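Local coordinates for fucoxanthin chlorophyll a/c-binding protein Lhcq10 (PDB 6L4U) that probably harvests light in a diatom photosynthetic antenna by holding chlorophylls a and c1 together with the carotenoid fucoxanthin, at residues Pro168-Ser173 with Pro181-Asp186. Sequence-based numbering, arbitrary orientation.
Sequences PNFSDS and PLNLYD. With KC1 (Chlorophyll c1), chain B.
The amide of N183 carries most of the meeting between residues 168-173 and 181-186, two pieces of one long loop from helix 137-153 to helix 196-223. Its side chain crosses that of N169 at about a right angle, with the two amide planes 48° apart. N169 ND2 gives N183 OD1 a weak, bent hydrogen bond of 3.2 Å, and N169 CB packs against the same oxygen. At the other end of the amide, N183 ND2 approaches F170 N to 3.1 Å and S171 N to 3.4 Å, donor facing donor. An alanine here would remove the weak bond from N169 and the packing against N169 CB and F170 CB, and would probably leave the segments less closely joined.

F170 puts its ring edge toward the L182 carbonyl, CD2 to O 3.9 Å, and packs on helix 137-153, edge-to-face with F150 and against F146 and L147. Y185 has CG anti to its backbone N (chi1 175°), sending its ring to chlorophyll c1. KC1 CBD lies 3.4 Å above one face of that ring, and D186 OD1 over the opposite face. Y185 OH lies 1.4 Å from KC1 CAA and 1.9 Å from KC1 CBA, which no ether can satisfy: an overlap in the model, not an established link. Backbone F167 N is hydrogen-bonded to this pigment, and fucoxanthin touches L182 and N183.

Facing donors imply that the N183 amide may be turned over, its oxygen then better placed to accept from the two backbone N-H groups, at the cost of the weak N169 bond unless that amide turned too.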
loop_
_atom_site.group_PDB
_atom_site.type_symbol
_atom_site.label_atom_id
_atom_site.label_comp_id
_atom_site.label_asym_id
_atom_site.label_seq_id
_atom_site.Cartn_x
_atom_site.Cartn_y
_atom_site.Cartn_z
ATOM N N PRO Z 168 90.173 21.107 46.578
ATOM C CA PRO Z 168 90.887 21.552 45.378
ATOM C C PRO Z 168 91.220 23.030 45.465
ATOM O O PRO Z 168 90.426 23.835 45.958
ATOM C CB PRO Z 168 89.890 21.269 44.251
ATOM C CG PRO Z 168 88.557 21.219 44.938
ATOM C CD PRO Z 168 88.805 20.653 46.283
ATOM N N ASN Z 169 92.424 23.382 45.021
ATOM C CA ASN Z 169 92.777 24.790 45.016
ATOM C C ASN Z 169 92.080 25.637 43.967
ATOM O O ASN Z 169 91.735 25.184 42.875
ATOM C CB ASN Z 169 94.285 25.071 45.007
ATOM C CG ASN Z 169 95.122 24.091 45.791
ATOM O OD1 ASN Z 169 95.389 22.947 45.458
ATOM N ND2 ASN Z 169 95.370 24.544 47.017
ATOM N N PHE Z 170 91.844 26.893 44.360
ATOM C CA PHE Z 170 91.138 27.862 43.534
ATOM C C PHE Z 170 91.960 28.318 42.339
ATOM O O PHE Z 170 91.379 28.795 41.360
ATOM C CB PHE Z 170 90.753 29.083 44.369
ATOM C CG PHE Z 170 89.623 28.844 45.324
ATOM C CD1 PHE Z 170 88.585 27.990 44.996
ATOM C CD2 PHE Z 170 89.593 29.491 46.551
ATOM C CE1 PHE Z 170 87.541 27.774 45.879
ATOM C CE2 PHE Z 170 88.554 29.280 47.438
ATOM C CZ PHE Z 170 87.527 28.421 47.102
ATOM N N SER Z 171 93.297 28.234 42.420
ATOM C CA SER Z 171 94.166 28.521 41.277
ATOM C C SER Z 171 93.904 27.667 40.059
ATOM O O SER Z 171 94.092 28.146 38.933
ATOM C CB SER Z 171 95.636 28.348 41.630
ATOM O OG SER Z 171 96.446 29.219 40.878
ATOM N N ASP Z 172 93.566 26.400 40.246
ATOM C CA ASP Z 172 93.394 25.556 39.086
ATOM C C ASP Z 172 91.909 25.436 38.741
ATOM O O ASP Z 172 91.084 26.252 39.169
ATOM C CB ASP Z 172 94.047 24.175 39.237
ATOM C CG ASP Z 172 95.413 24.211 39.903
ATOM O OD1 ASP Z 172 95.549 24.394 41.125
ATOM O OD2 ASP Z 172 96.369 24.415 39.132
ATOM N N SER Z 173 91.601 24.480 37.850
ATOM C CA SER Z 173 90.280 23.946 37.491
ATOM C C SER Z 173 89.421 24.871 36.636
ATOM O O SER Z 173 88.378 24.445 36.126
ATOM C CB SER Z 173 89.485 23.559 38.743
ATOM O OG SER Z 173 88.861 24.707 39.296
ATOM N N PRO Z 181 93.222 35.532 44.969
ATOM C CA PRO Z 181 94.646 35.405 45.322
ATOM C C PRO Z 181 95.020 34.130 46.066
ATOM O O PRO Z 181 95.965 33.439 45.671
ATOM C CB PRO Z 181 94.899 36.640 46.200
ATOM C CG PRO Z 181 93.555 37.068 46.675
ATOM C CD PRO Z 181 92.630 36.750 45.550
ATOM N N LEU Z 182 94.301 33.809 47.135
ATOM C CA LEU Z 182 94.701 32.736 48.032
ATOM C C LEU Z 182 93.882 31.473 47.798
ATOM O O LEU Z 182 92.849 31.475 47.124
ATOM C CB LEU Z 182 94.575 33.171 49.493
ATOM C CG LEU Z 182 95.262 34.465 49.910
ATOM C CD1 LEU Z 182 94.914 34.815 51.346
ATOM C CD2 LEU Z 182 96.761 34.334 49.722
ATOM N N ASN Z 183 94.369 30.380 48.375
ATOM C CA ASN Z 183 93.677 29.102 48.387
ATOM C C ASN Z 183 93.116 28.837 49.775
ATOM O O ASN Z 183 93.451 29.515 50.749
ATOM C CB ASN Z 183 94.617 27.974 47.961
ATOM C CG ASN Z 183 94.959 28.036 46.499
ATOM O OD1 ASN Z 183 96.003 27.542 46.072
ATOM N ND2 ASN Z 183 94.069 28.624 45.709
ATOM N N LEU Z 184 92.245 27.832 49.859
ATOM C CA LEU Z 184 91.583 27.553 51.128
ATOM C C LEU Z 184 92.499 26.793 52.081
ATOM O O LEU Z 184 92.492 27.052 53.290
ATOM C CB LEU Z 184 90.295 26.768 50.884
ATOM C CG LEU Z 184 89.396 26.596 52.107
ATOM C CD1 LEU Z 184 88.846 27.943 52.545
ATOM C CD2 LEU Z 184 88.272 25.613 51.837
ATOM N N TYR Z 185 93.306 25.871 51.558
ATOM C CA TYR Z 185 94.161 25.033 52.394
ATOM C C TYR Z 185 95.492 25.715 52.707
ATOM O O TYR Z 185 95.867 25.843 53.874
ATOM C CB TYR Z 185 94.372 23.675 51.709
ATOM C CG TYR Z 185 95.340 22.722 52.391
ATOM C CD1 TYR Z 185 95.399 22.603 53.781
ATOM C CD2 TYR Z 185 96.180 21.920 51.633
ATOM C CE1 TYR Z 185 96.292 21.747 54.384
ATOM C CE2 TYR Z 185 97.061 21.047 52.228
ATOM C CZ TYR Z 185 97.109 20.957 53.604
ATOM O OH TYR Z 185 97.986 20.084 54.205
ATOM N N ASP Z 186 96.234 26.133 51.687
ATOM C CA ASP Z 186 97.532 26.770 51.892
ATOM C C ASP Z 186 97.490 28.167 51.285
ATOM O O ASP Z 186 97.941 28.376 50.149
ATOM C CB ASP Z 186 98.665 25.933 51.302
ATOM C CG ASP Z 186 99.054 24.772 52.197
ATOM O OD1 ASP Z 186 98.444 24.625 53.276
ATOM O OD2 ASP Z 186 99.965 24.006 51.822
HETATM N NB KC1 B . 93.978 19.169 59.642
HETATM N ND KC1 B . 92.283 20.555 56.228
HETATM C C1A KC1 B . 94.880 18.830 55.552
HETATM C C1B KC1 B . 95.109 18.492 59.777
HETATM C C1C KC1 B . 91.470 20.844 60.118
HETATM C C1D KC1 B . 91.117 21.297 55.857
HETATM C C2A KC1 B . 96.130 18.096 55.115
HETATM C C2B KC1 B . 95.502 18.178 61.163
HETATM C C2C KC1 B . 90.477 21.835 60.594
HETATM C C2D KC1 B . 90.855 21.398 54.405
HETATM C C3A KC1 B . 96.724 17.675 56.445
HETATM C C3B KC1 B . 94.409 18.786 61.944
HETATM C C3C KC1 B . 89.868 22.361 59.366
HETATM C C3D KC1 B . 92.010 20.613 53.883
HETATM C C4A KC1 B . 95.695 18.250 57.361
HETATM C C4B KC1 B . 93.515 19.374 60.885
HETATM C C4C KC1 B . 90.623 21.617 58.313
HETATM C C4D KC1 B . 92.737 20.169 54.977
HETATM C CAA KC1 B . 97.175 19.003 54.463
HETATM C CAB KC1 B . 94.350 18.743 63.431
HETATM C CAC KC1 B . 88.802 23.444 59.306
HETATM C CAD KC1 B . 92.685 20.113 52.659
HETATM C CBA KC1 B . 98.345 18.188 53.928
HETATM C CBB KC1 B . 93.475 19.333 64.210
HETATM C CBC KC1 B . 87.473 23.023 58.727
HETATM C CBD KC1 B . 93.884 19.360 53.059
HETATM C CED KC1 B . 93.500 15.587 52.493
HETATM C CGA KC1 B . 97.880 17.075 53.016
HETATM C CGD KC1 B . 93.901 17.999 52.441
HETATM C CHA KC1 B . 93.923 19.412 54.550
HETATM C CHB KC1 B . 95.927 18.052 58.649
HETATM C CHC KC1 B . 92.263 20.110 61.127
HETATM C CHD KC1 B . 90.288 21.897 56.900
HETATM C CMA KC1 B . 96.783 16.167 56.589
HETATM C CMB KC1 B . 96.708 17.437 61.646
HETATM C CMC KC1 B . 90.126 22.233 61.994
HETATM C CMD KC1 B . 89.796 22.044 53.558
HETATM N NA KC1 B . 94.663 18.895 56.815
HETATM N NC KC1 B . 91.555 20.733 58.779
HETATM O O1A KC1 B . 97.922 15.908 53.374
HETATM O O1D KC1 B . 94.412 17.843 51.345
HETATM O O2A KC1 B . 97.393 17.382 51.682
HETATM O O2D KC1 B . 93.343 16.849 53.119
HETATM O OBD KC1 B . 92.305 20.301 51.449
HETATM MG MG KC1 B . 93.269 19.980 57.909
#